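Local coordinates for protein luciferase (Lingulodinium polyedrum, PDB 1VPR) that oxidises dinoflagellate luciferin with molecular oxygen and emits a blue flash, the chain here being the third of the protein's three homologous luciferase domains, at residues I261-E266 and G270-I275; G14-A19 and P310-I315; S56-L61 and K192-T197; Q90-K95 and Y285-Q290. All coordinates share one frame; numbering follows the deposited sequence.

Interaction 1: I261-E266 and G270-I275; sequences IGFFWE and GRCFRI
The beta hairpin of strands 259-266 and 271-282 pairs Phe264 with Phe273, hydrogen-bonded both ways. Phe264 N to Phe273 O is 2.8 Å. Gly262 and Ile275 form a second such pair, with Gly262 N 2.8 Å from Ile275 O. At the turn, Gly270 and Arg271 both face Glu266. This is a G1 beta bulge, with the glycine at positive phi. Gly270 N meets Glu266 O at 2.9 Å.

Trp265 and Cys272 share the face on which Phe263 and Arg274 also start. Cys272 CB sits over the indole, 3.7 Å from Trp265 CZ3, and SG also lies above that face. Gly270 O meets the ring edge, while Trp265 NE1 bonds to Pro144 O. With an alanine for Trp265, Pro144 O is likely to lose this donor and Cys272 CB and SG the indole face.

The hairpin belongs to the antiparallel barrel of this calycin-type domain. On its other face Glu266 runs extended from a CG anti to the backbone N (chi1 -180°). It lies alongside Arg271. Glu266 OE1 takes Arg271 NH1 on its syn lone pair at 2.8 Å, and also bonds Ser269 OG. Its OE2 bonds His199. Phe273 CE1 brings its ring edge within 3.6 Å of Glu266 OE1.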
# COMPACT_ATOMS: atom_id res chain seq x y z
N ILE A 261 -5.96 -2.32 11.55
CA ILE A 261 -7.23 -1.90 10.94
C ILE A 261 -7.04 -0.46 10.48
O ILE A 261 -6.55 0.39 11.23
CB ILE A 261 -8.41 -1.97 11.93
CG1 ILE A 261 -8.59 -3.41 12.40
CG2 ILE A 261 -9.70 -1.48 11.24
CD1 ILE A 261 -9.67 -3.58 13.47
N GLY A 262 -7.44 -0.17 9.25
CA GLY A 262 -7.24 1.19 8.75
C GLY A 262 -8.16 1.55 7.61
O GLY A 262 -9.14 0.85 7.34
N PHE A 263 -7.85 2.64 6.95
CA PHE A 263 -8.68 3.07 5.84
C PHE A 263 -7.83 3.99 5.00
O PHE A 263 -6.83 4.53 5.50
CB PHE A 263 -9.89 3.86 6.34
CG PHE A 263 -9.52 5.11 7.05
CD1 PHE A 263 -9.14 5.08 8.40
CD2 PHE A 263 -9.52 6.33 6.37
CE1 PHE A 263 -8.75 6.24 9.05
CE2 PHE A 263 -9.13 7.50 7.02
CZ PHE A 263 -8.75 7.46 8.34
N PHE A 264 -8.21 4.17 3.74
CA PHE A 264 -7.49 5.06 2.84
C PHE A 264 -8.50 5.81 2.01
O PHE A 264 -9.35 5.20 1.38
CB PHE A 264 -6.57 4.29 1.88
CG PHE A 264 -5.39 3.67 2.55
CD1 PHE A 264 -5.50 2.43 3.16
CD2 PHE A 264 -4.19 4.36 2.66
CE1 PHE A 264 -4.45 1.90 3.89
CE2 PHE A 264 -3.13 3.84 3.38
CZ PHE A 264 -3.26 2.61 4.00
N TRP A 265 -8.39 7.14 2.01
CA TRP A 265 -9.26 7.99 1.22
C TRP A 265 -8.62 8.17 -0.13
O TRP A 265 -7.52 8.71 -0.22
CB TRP A 265 -9.40 9.37 1.86
CG TRP A 265 -10.41 9.44 2.96
CD1 TRP A 265 -10.16 9.47 4.30
CD2 TRP A 265 -11.84 9.50 2.81
NE1 TRP A 265 -11.35 9.54 5.01
CE2 TRP A 265 -12.39 9.56 4.12
CE3 TRP A 265 -12.70 9.51 1.71
CZ2 TRP A 265 -13.77 9.64 4.34
CZ3 TRP A 265 -14.09 9.58 1.94
CH2 TRP A 265 -14.60 9.65 3.25
N GLU A 266 -9.30 7.71 -1.18
CA GLU A 266 -8.80 7.85 -2.55
C GLU A 266 -9.40 9.19 -2.99
O GLU A 266 -10.58 9.28 -3.34
CB GLU A 266 -9.33 6.69 -3.40
CG GLU A 266 -8.89 6.69 -4.86
CD GLU A 266 -9.48 5.51 -5.61
OE1 GLU A 266 -10.72 5.52 -5.82
OE2 GLU A 266 -8.72 4.57 -5.98
N GLY A 270 -13.26 10.17 -4.11
CA GLY A 270 -13.99 10.49 -2.89
C GLY A 270 -14.38 9.25 -2.12
O GLY A 270 -15.19 9.32 -1.17
N ARG A 271 -13.82 8.10 -2.49
CA ARG A 271 -14.15 6.84 -1.81
C ARG A 271 -13.22 6.52 -0.63
O ARG A 271 -12.02 6.80 -0.70
CB ARG A 271 -14.10 5.68 -2.81
CG ARG A 271 -15.20 5.72 -3.86
CD ARG A 271 -15.10 4.48 -4.75
NE ARG A 271 -13.85 4.46 -5.50
CZ ARG A 271 -13.44 3.40 -6.20
NH1 ARG A 271 -12.28 3.44 -6.87
NH2 ARG A 271 -14.18 2.30 -6.23
N CYS A 272 -13.77 5.96 0.43
CA CYS A 272 -12.99 5.59 1.62
C CYS A 272 -12.85 4.06 1.61
O CYS A 272 -13.83 3.35 1.87
CB CYS A 272 -13.73 6.02 2.90
SG CYS A 272 -12.84 5.69 4.48
N PHE A 273 -11.66 3.56 1.29
CA PHE A 273 -11.42 2.11 1.29
C PHE A 273 -11.12 1.73 2.72
O PHE A 273 -10.32 2.37 3.40
CB PHE A 273 -10.20 1.74 0.41
CG PHE A 273 -10.44 1.84 -1.07
CD1 PHE A 273 -10.48 3.07 -1.70
CD2 PHE A 273 -10.64 0.69 -1.84
CE1 PHE A 273 -10.70 3.18 -3.06
CE2 PHE A 273 -10.85 0.77 -3.21
CZ PHE A 273 -10.88 2.03 -3.83
N ARG A 274 -11.75 0.67 3.20
CA ARG A 274 -11.50 0.27 4.57
C ARG A 274 -10.72 -1.02 4.50
O ARG A 274 -10.93 -1.82 3.60
CB ARG A 274 -12.83 0.16 5.31
CG ARG A 274 -13.42 1.56 5.59
CD ARG A 274 -14.81 1.47 6.23
NE ARG A 274 -15.72 0.78 5.33
CZ ARG A 274 -16.93 0.36 5.68
NH1 ARG A 274 -17.36 0.58 6.92
NH2 ARG A 274 -17.67 -0.31 4.80
N ILE A 275 -9.83 -1.23 5.45
CA ILE A 275 -8.93 -2.37 5.33
C ILE A 275 -8.38 -2.93 6.62
O ILE A 275 -8.34 -2.24 7.64
CB ILE A 275 -7.75 -1.91 4.41
CG1 ILE A 275 -6.70 -3.01 4.20
CG2 ILE A 275 -7.06 -0.67 5.05
CD1 ILE A 275 -5.58 -2.53 3.26

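Interaction 2: G14-A19 and P310-I315; sequences GGALNA and PESDPI
The peptide carbonyl of Glu311 is the flat group that Ala16 meets, and it is approached from both sides of its plane. Ala16 CB is 3.5 Å from Glu311 O and tilted out of the plane on one side. A water is tilted out on the other side, 2.6 Å from the same Glu311 O, to which it donates. That water also accepts from Ala16 N at 2.9 Å. It bridges the two segments, turning a corner of about 96° between Ala16 N and Glu311 O.

The methyl of Ala16 touches Ser312 as well. Its CB is 3.6 Å from Ser312 OG and 3.8 Å from Ser312 CB. Ser312 holds OG anti to its backbone N (chi1 -169°), which lays the hydroxyl beside the methyl. The hydroxyl itself is bound by Glu7 OE1 and Asp219 OD2, and Ala16 also packs on Glu7 and on Arg208 of strand 206-212. Just before Ala16, Gly15 has a positive phi at which a beta carbon would press on the oxygen of Gly14.

The contact joins two loops. One is the N-terminal loop 14-19, in the helical bundle region, and the other is the loop that follows strand 297-307 of the barrel.

No hydrogen bond runs directly between the two segments. One methyl and one water carry the join: the methyl packs against Glu311 O and Ser312, and the water bonds that oxygen. Two carboxylates, Glu7 and Asp219, share the single hydroxyl of Ser312, which would probably favour a proton on one of them.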
# COMPACT_ATOMS: atom_id res chain seq x y z
N GLY A 14 19.50 -8.85 -5.56
CA GLY A 14 18.27 -8.71 -4.79
C GLY A 14 18.41 -7.78 -3.60
O GLY A 14 19.18 -6.82 -3.65
N GLY A 15 17.67 -8.06 -2.54
CA GLY A 15 17.72 -7.19 -1.37
C GLY A 15 16.73 -6.05 -1.50
O GLY A 15 16.05 -5.93 -2.53
N ALA A 16 16.64 -5.20 -0.49
CA ALA A 16 15.70 -4.08 -0.53
C ALA A 16 16.05 -3.17 -1.71
O ALA A 16 17.22 -3.08 -2.12
CB ALA A 16 15.74 -3.29 0.81
N LEU A 17 15.04 -2.50 -2.24
CA LEU A 17 15.22 -1.61 -3.39
C LEU A 17 16.38 -0.62 -3.24
O LEU A 17 16.45 0.16 -2.28
CB LEU A 17 13.92 -0.84 -3.66
CG LEU A 17 13.86 -0.12 -5.02
CD1 LEU A 17 14.09 -1.15 -6.11
CD2 LEU A 17 12.52 0.58 -5.22
N ASN A 18 17.33 -0.63 -4.18
CA ASN A 18 18.41 0.33 -4.10
C ASN A 18 18.65 0.98 -5.47
O ASN A 18 18.10 0.53 -6.49
CB ASN A 18 19.69 -0.32 -3.56
CG ASN A 18 20.18 -1.45 -4.43
OD1 ASN A 18 20.19 -1.34 -5.66
ND2 ASN A 18 20.62 -2.54 -3.80
N ALA A 19 19.45 2.04 -5.48
CA ALA A 19 19.74 2.78 -6.70
C ALA A 19 20.26 1.92 -7.85
O ALA A 19 19.93 2.18 -9.01
CB ALA A 19 20.72 3.91 -6.38
N PRO A 310 13.44 -7.96 7.79
CA PRO A 310 12.99 -7.24 6.59
C PRO A 310 14.18 -6.93 5.67
O PRO A 310 13.99 -6.66 4.48
CB PRO A 310 12.37 -5.98 7.17
CG PRO A 310 13.24 -5.71 8.38
CD PRO A 310 13.31 -7.11 8.99
N GLU A 311 15.39 -6.97 6.24
CA GLU A 311 16.61 -6.65 5.48
C GLU A 311 16.42 -5.29 4.80
O GLU A 311 16.67 -5.13 3.60
CB GLU A 311 16.91 -7.75 4.45
CG GLU A 311 17.39 -9.04 5.11
CD GLU A 311 18.00 -10.03 4.13
OE1 GLU A 311 17.27 -10.89 3.60
OE2 GLU A 311 19.22 -9.94 3.87
N SER A 312 15.96 -4.33 5.58
CA SER A 312 15.69 -2.99 5.10
C SER A 312 15.65 -2.12 6.34
O SER A 312 15.19 -2.56 7.40
CB SER A 312 14.35 -2.98 4.38
OG SER A 312 14.17 -1.76 3.67
N ASP A 313 16.13 -0.88 6.24
CA ASP A 313 16.16 0.01 7.40
C ASP A 313 14.97 0.93 7.59
O ASP A 313 14.33 1.33 6.65
CB ASP A 313 17.40 0.89 7.33
CG ASP A 313 18.69 0.10 7.39
OD1 ASP A 313 19.68 0.57 6.77
OD2 ASP A 313 18.72 -0.97 8.04
N PRO A 314 14.67 1.29 8.84
CA PRO A 314 13.55 2.20 9.11
C PRO A 314 13.94 3.60 8.60
O PRO A 314 15.12 3.85 8.31
CB PRO A 314 13.47 2.24 10.64
CG PRO A 314 14.07 0.94 11.07
CD PRO A 314 15.21 0.71 10.09
N ILE A 315 12.97 4.49 8.48
CA ILE A 315 13.27 5.88 8.12
C ILE A 315 12.52 6.67 9.21
O ILE A 315 11.63 6.12 9.89
CB ILE A 315 12.80 6.26 6.70
CG1 ILE A 315 11.33 5.90 6.49
CG2 ILE A 315 13.67 5.55 5.66
CD1 ILE A 315 10.72 6.58 5.24
O HOH W 1 18.40 -5.72 1.71

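Interaction 3: S56-L61 and K192-T197; sequences SGFHYL and KIVADT
Phe58 reaches from helix 57-65 to Ile193 and Val194 of helix 187-197, and the segment that places it starts at Ser56. Ser56 is the N-cap of its helix. Its OG lies in the plane of the His59 ring, at the edge, and is hydrogen-bonded to His59 ND1 at 2.5 Å, a short bond in which either atom may donate. Gly57 opens the helix, and its carbonyl takes Leu61 N.

Phe58 carries the contact. Its CG is anti to the carbonyl carbon (chi1 -74°), which swings the ring out toward the other helix. Phe58 CE2 touches Ile193 CG2 at 3.8 Å and Val194 CG2, more loosely, at 4.2 Å. Phe58 CZ lies 4.0 Å from Ile193 CB and 4.1 Å from Ile193 CD1. Both aliphatic side chains meet the ring at a slant. Cutting Phe58 back to a lone methyl, as in an alanine, is likely to open a gap beside Ile193 and deprive its CG2 methyl of this aromatic neighbour.

Farther on, Leu61 turns to Ile176 of helix 172-181, which Phe58 also touches. Ile193 leans on Ala179 of that same helix, so three helices meet here. On the far helix Thr197 OG1 bonds back to Ile193 O at 2.8 Å, while Thr197 N reaches that oxygen from the opposite face.

Apolar side chains set between helices in this way are typical of a helix-packing interface. Here it seats the N-terminal helical bundle region against helices of the catalytic region. In this family the bundle is thought to take part in the pH control of activity.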
# COMPACT_ATOMS: atom_id res chain seq x y z
N SER A 56 3.79 -2.00 -23.80
CA SER A 56 2.73 -1.22 -23.18
C SER A 56 3.14 -0.77 -21.79
O SER A 56 4.14 -1.22 -21.25
CB SER A 56 1.44 -2.05 -23.07
OG SER A 56 1.54 -3.03 -22.04
N GLY A 57 2.35 0.11 -21.20
CA GLY A 57 2.64 0.56 -19.86
C GLY A 57 2.52 -0.62 -18.90
O GLY A 57 3.24 -0.69 -17.90
N PHE A 58 1.60 -1.53 -19.20
CA PHE A 58 1.41 -2.70 -18.36
C PHE A 58 2.67 -3.55 -18.35
O PHE A 58 3.02 -4.12 -17.32
CB PHE A 58 0.23 -3.54 -18.85
CG PHE A 58 -1.12 -2.94 -18.55
CD1 PHE A 58 -1.95 -2.50 -19.58
CD2 PHE A 58 -1.56 -2.82 -17.24
CE1 PHE A 58 -3.20 -1.96 -19.31
CE2 PHE A 58 -2.82 -2.28 -16.95
CZ PHE A 58 -3.64 -1.85 -17.98
N HIS A 59 3.36 -3.64 -19.49
CA HIS A 59 4.59 -4.41 -19.57
C HIS A 59 5.66 -3.78 -18.68
O HIS A 59 6.52 -4.49 -18.14
CB HIS A 59 5.10 -4.50 -21.00
CG HIS A 59 4.29 -5.39 -21.87
ND1 HIS A 59 3.02 -5.07 -22.29
CD2 HIS A 59 4.52 -6.65 -22.32
CE1 HIS A 59 2.51 -6.08 -22.96
NE2 HIS A 59 3.40 -7.05 -22.99
N TYR A 60 5.63 -2.46 -18.55
CA TYR A 60 6.60 -1.77 -17.71
C TYR A 60 6.29 -2.11 -16.25
O TYR A 60 7.19 -2.42 -15.46
CB TYR A 60 6.50 -0.26 -17.92
CG TYR A 60 7.37 0.54 -16.97
CD1 TYR A 60 8.77 0.53 -17.09
CD2 TYR A 60 6.80 1.34 -15.97
CE1 TYR A 60 9.56 1.31 -16.23
CE2 TYR A 60 7.58 2.11 -15.12
CZ TYR A 60 8.95 2.09 -15.25
OH TYR A 60 9.71 2.86 -14.39
N LEU A 61 5.02 -2.05 -15.90
CA LEU A 61 4.59 -2.37 -14.54
C LEU A 61 4.97 -3.81 -14.19
O LEU A 61 5.41 -4.09 -13.07
CB LEU A 61 3.08 -2.16 -14.40
CG LEU A 61 2.56 -0.73 -14.53
CD1 LEU A 61 1.08 -0.72 -14.18
CD2 LEU A 61 3.35 0.20 -13.61
N LYS A 192 -9.82 0.89 -16.63
CA LYS A 192 -10.55 0.14 -15.62
C LYS A 192 -9.65 -0.84 -14.88
O LYS A 192 -9.84 -1.07 -13.68
CB LYS A 192 -11.70 -0.63 -16.26
CG LYS A 192 -12.53 -1.38 -15.25
CD LYS A 192 -13.69 -2.08 -15.90
CE LYS A 192 -14.80 -2.32 -14.90
NZ LYS A 192 -14.47 -3.36 -13.91
N ILE A 193 -8.70 -1.43 -15.59
CA ILE A 193 -7.79 -2.38 -14.96
C ILE A 193 -6.95 -1.66 -13.92
O ILE A 193 -6.77 -2.13 -12.81
CB ILE A 193 -6.85 -3.03 -15.99
CG1 ILE A 193 -7.66 -3.94 -16.92
CG2 ILE A 193 -5.79 -3.86 -15.26
CD1 ILE A 193 -6.89 -4.37 -18.15
N VAL A 194 -6.44 -0.49 -14.29
CA VAL A 194 -5.64 0.31 -13.39
C VAL A 194 -6.45 0.67 -12.15
O VAL A 194 -6.00 0.45 -11.01
CB VAL A 194 -5.17 1.61 -14.08
CG1 VAL A 194 -4.54 2.56 -13.06
CG2 VAL A 194 -4.18 1.27 -15.18
N ALA A 195 -7.64 1.21 -12.36
CA ALA A 195 -8.49 1.62 -11.24
C ALA A 195 -8.94 0.47 -10.35
O ALA A 195 -8.96 0.60 -9.12
CB ALA A 195 -9.72 2.36 -11.76
N ASP A 196 -9.32 -0.66 -10.95
CA ASP A 196 -9.78 -1.80 -10.15
C ASP A 196 -8.69 -2.49 -9.34
O ASP A 196 -8.97 -3.03 -8.27
CB ASP A 196 -10.48 -2.83 -11.04
CG ASP A 196 -11.87 -2.37 -11.49
OD1 ASP A 196 -12.48 -3.07 -12.33
OD2 ASP A 196 -12.35 -1.32 -11.01
N THR A 197 -7.46 -2.48 -9.83
CA THR A 197 -6.36 -3.12 -9.11
C THR A 197 -5.50 -2.10 -8.37
O THR A 197 -4.52 -2.47 -7.73
CB THR A 197 -5.43 -3.91 -10.07
OG1 THR A 197 -4.84 -3.01 -11.01
CG2 THR A 197 -6.23 -4.95 -10.83

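Interaction 4: Q90-K95 and Y285-Q290; sequences QAMTEK and YTFMRQ
Met92, here selenomethionine, reaches Tyr285 through a CG anti to its carbonyl carbon (chi1 -63°), an extended chi2 and a bend at chi3 of 110°. This path carries SE out from the helix to the edge of the tyrosine ring. Tyr285 also has its CG anti to the carbonyl carbon, which turns the ring edge with CD2 and CE2 toward SE. The two side chains cross at about a right angle.

Met92 SE lies 3.7 Å from Tyr285 CD2 and 4.1 Å from Tyr285 CE2. It sits in the ring plane and so meets C-H bonds rather than the pi cloud. This is a Met-aromatic contact at the edge, with selenium in the place of the native sulfur. Nearer the backbone, Met92 CB is 4.2 Å from Phe287 CZ.

The contact sets helix 87-100 against strand 285-294 of the barrel sheet. Helix and strand directions are 40° apart, and their axes come within 11.3 Å, so side chains must span the space. Val282 of the adjoining strand 271-282 touches both Met92 and Phe287, while Pro284 packs on Met92 near the turn between the two strands.

Thr93 approaches Phe287 from the next residue along the helix. Its OG1 is 3.6 Å from Phe287 CE2, and the two side chains are nearly perpendicular. That hydroxyl is hydrogen-bonded back to Val89 O in its own helix, so its polar need is met although it faces an aromatic carbon. Thr93 also touches Val168 and Ser169 of strand 163-169, and Phe287 continues onto Val304 of strand 297-307.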
# COMPACT_ATOMS: atom_id res chain seq x y z
N GLN A 90 0.62 -23.18 -1.87
CA GLN A 90 -0.54 -22.94 -2.74
C GLN A 90 -1.82 -23.56 -2.18
O GLN A 90 -2.87 -22.92 -2.13
CB GLN A 90 -0.30 -23.53 -4.13
CG GLN A 90 0.67 -22.76 -4.99
CD GLN A 90 0.86 -23.41 -6.37
OE1 GLN A 90 -0.10 -23.52 -7.14
NE2 GLN A 90 2.08 -23.86 -6.67
N ALA A 91 -1.75 -24.82 -1.76
CA ALA A 91 -2.93 -25.49 -1.22
C ALA A 91 -3.42 -24.84 0.08
O ALA A 91 -4.63 -24.72 0.32
CB ALA A 91 -2.62 -26.96 -0.98
N MSE A 92 -2.49 -24.41 0.93
CA MSE A 92 -2.93 -23.76 2.16
C MSE A 92 -3.61 -22.46 1.77
O MSE A 92 -4.62 -22.08 2.36
CB MSE A 92 -1.74 -23.47 3.07
CG MSE A 92 -1.01 -24.70 3.53
SE MSE A 92 0.69 -24.27 4.38
CE MSE A 92 0.24 -24.75 6.18
N THR A 93 -3.05 -21.77 0.77
CA THR A 93 -3.61 -20.49 0.34
C THR A 93 -5.02 -20.63 -0.25
O THR A 93 -5.92 -19.82 0.04
CB THR A 93 -2.65 -19.81 -0.66
OG1 THR A 93 -1.38 -19.60 -0.01
CG2 THR A 93 -3.19 -18.45 -1.10
N GLU A 94 -5.22 -21.66 -1.07
CA GLU A 94 -6.53 -21.90 -1.66
C GLU A 94 -7.57 -22.10 -0.54
O GLU A 94 -8.67 -21.55 -0.59
CB GLU A 94 -6.48 -23.12 -2.56
N LYS A 95 -7.21 -22.87 0.49
CA LYS A 95 -8.14 -23.11 1.59
C LYS A 95 -8.43 -21.82 2.35
O LYS A 95 -9.59 -21.55 2.71
CB LYS A 95 -7.57 -24.19 2.52
CG LYS A 95 -8.43 -24.52 3.74
CD LYS A 95 -7.94 -25.81 4.42
CE LYS A 95 -8.56 -25.98 5.80
NZ LYS A 95 -10.04 -25.71 5.76
N TYR A 285 3.91 -22.42 9.08
CA TYR A 285 4.10 -21.03 8.60
C TYR A 285 3.26 -19.97 9.24
O TYR A 285 2.31 -20.25 9.97
CB TYR A 285 3.79 -20.94 7.10
CG TYR A 285 4.58 -21.89 6.26
CD1 TYR A 285 5.98 -21.85 6.28
CD2 TYR A 285 3.95 -22.83 5.44
CE1 TYR A 285 6.73 -22.73 5.49
CE2 TYR A 285 4.71 -23.72 4.64
CZ TYR A 285 6.10 -23.65 4.68
OH TYR A 285 6.87 -24.53 3.95
N THR A 286 3.61 -18.71 8.93
CA THR A 286 2.83 -17.58 9.40
C THR A 286 2.33 -16.88 8.13
O THR A 286 3.10 -16.62 7.22
CB THR A 286 3.68 -16.58 10.23
OG1 THR A 286 4.13 -17.22 11.43
CG2 THR A 286 2.82 -15.35 10.62
N PHE A 287 1.03 -16.61 8.07
CA PHE A 287 0.47 -15.94 6.92
C PHE A 287 -0.10 -14.59 7.33
O PHE A 287 -0.35 -14.32 8.50
CB PHE A 287 -0.68 -16.76 6.30
CG PHE A 287 -0.23 -17.91 5.43
CD1 PHE A 287 0.30 -19.07 6.00
CD2 PHE A 287 -0.35 -17.83 4.05
CE1 PHE A 287 0.70 -20.12 5.20
CE2 PHE A 287 0.05 -18.88 3.25
CZ PHE A 287 0.57 -20.03 3.82
N MSE A 288 -0.30 -13.74 6.33
CA MSE A 288 -0.90 -12.45 6.57
C MSE A 288 -2.01 -12.31 5.56
O MSE A 288 -1.80 -12.54 4.37
CB MSE A 288 0.11 -11.29 6.36
CG MSE A 288 -0.60 -9.95 6.30
SE MSE A 288 0.59 -8.41 6.17
CE MSE A 288 0.99 -8.28 7.97
N ARG A 289 -3.20 -11.96 6.03
CA ARG A 289 -4.30 -11.75 5.11
C ARG A 289 -4.68 -10.29 5.13
O ARG A 289 -4.94 -9.71 6.18
CB ARG A 289 -5.54 -12.60 5.47
CG ARG A 289 -6.67 -12.39 4.45
CD ARG A 289 -7.99 -13.06 4.89
NE ARG A 289 -8.55 -12.44 6.10
CZ ARG A 289 -9.45 -13.02 6.89
NH1 ARG A 289 -9.90 -12.39 7.97
NH2 ARG A 289 -9.90 -14.24 6.62
N GLN A 290 -4.69 -9.69 3.95
CA GLN A 290 -5.07 -8.29 3.78
C GLN A 290 -6.47 -8.29 3.16
O GLN A 290 -6.70 -8.95 2.15
CB GLN A 290 -4.07 -7.63 2.83
CG GLN A 290 -4.34 -6.18 2.49
CD GLN A 290 -3.25 -5.62 1.60
OE1 GLN A 290 -2.07 -5.62 1.98
NE2 GLN A 290 -3.64 -5.15 0.42

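Interactions 1 and 4 share the antiparallel barrel sheet. Strands 271-282 and 285-294 are neighbours in it, and Ile275 CD1 packs on Gln290 CG at 3.9 Å, though their centres are 24 Å apart. Interaction 2 joins a loop near the N-terminus to the loop after strand 297-307, and the other three contacts lie within its span. Its centre is about 27 Å from that of interaction 1, across the chain's centre. Interaction 3 closes before interaction 1 opens; its segments alternate with those of interaction 4. Interactions 2 and 3, centres 25 Å apart, join the helical bundle region to the catalytic one at two separate places, a loop after the last barrel strand and helix 187-197.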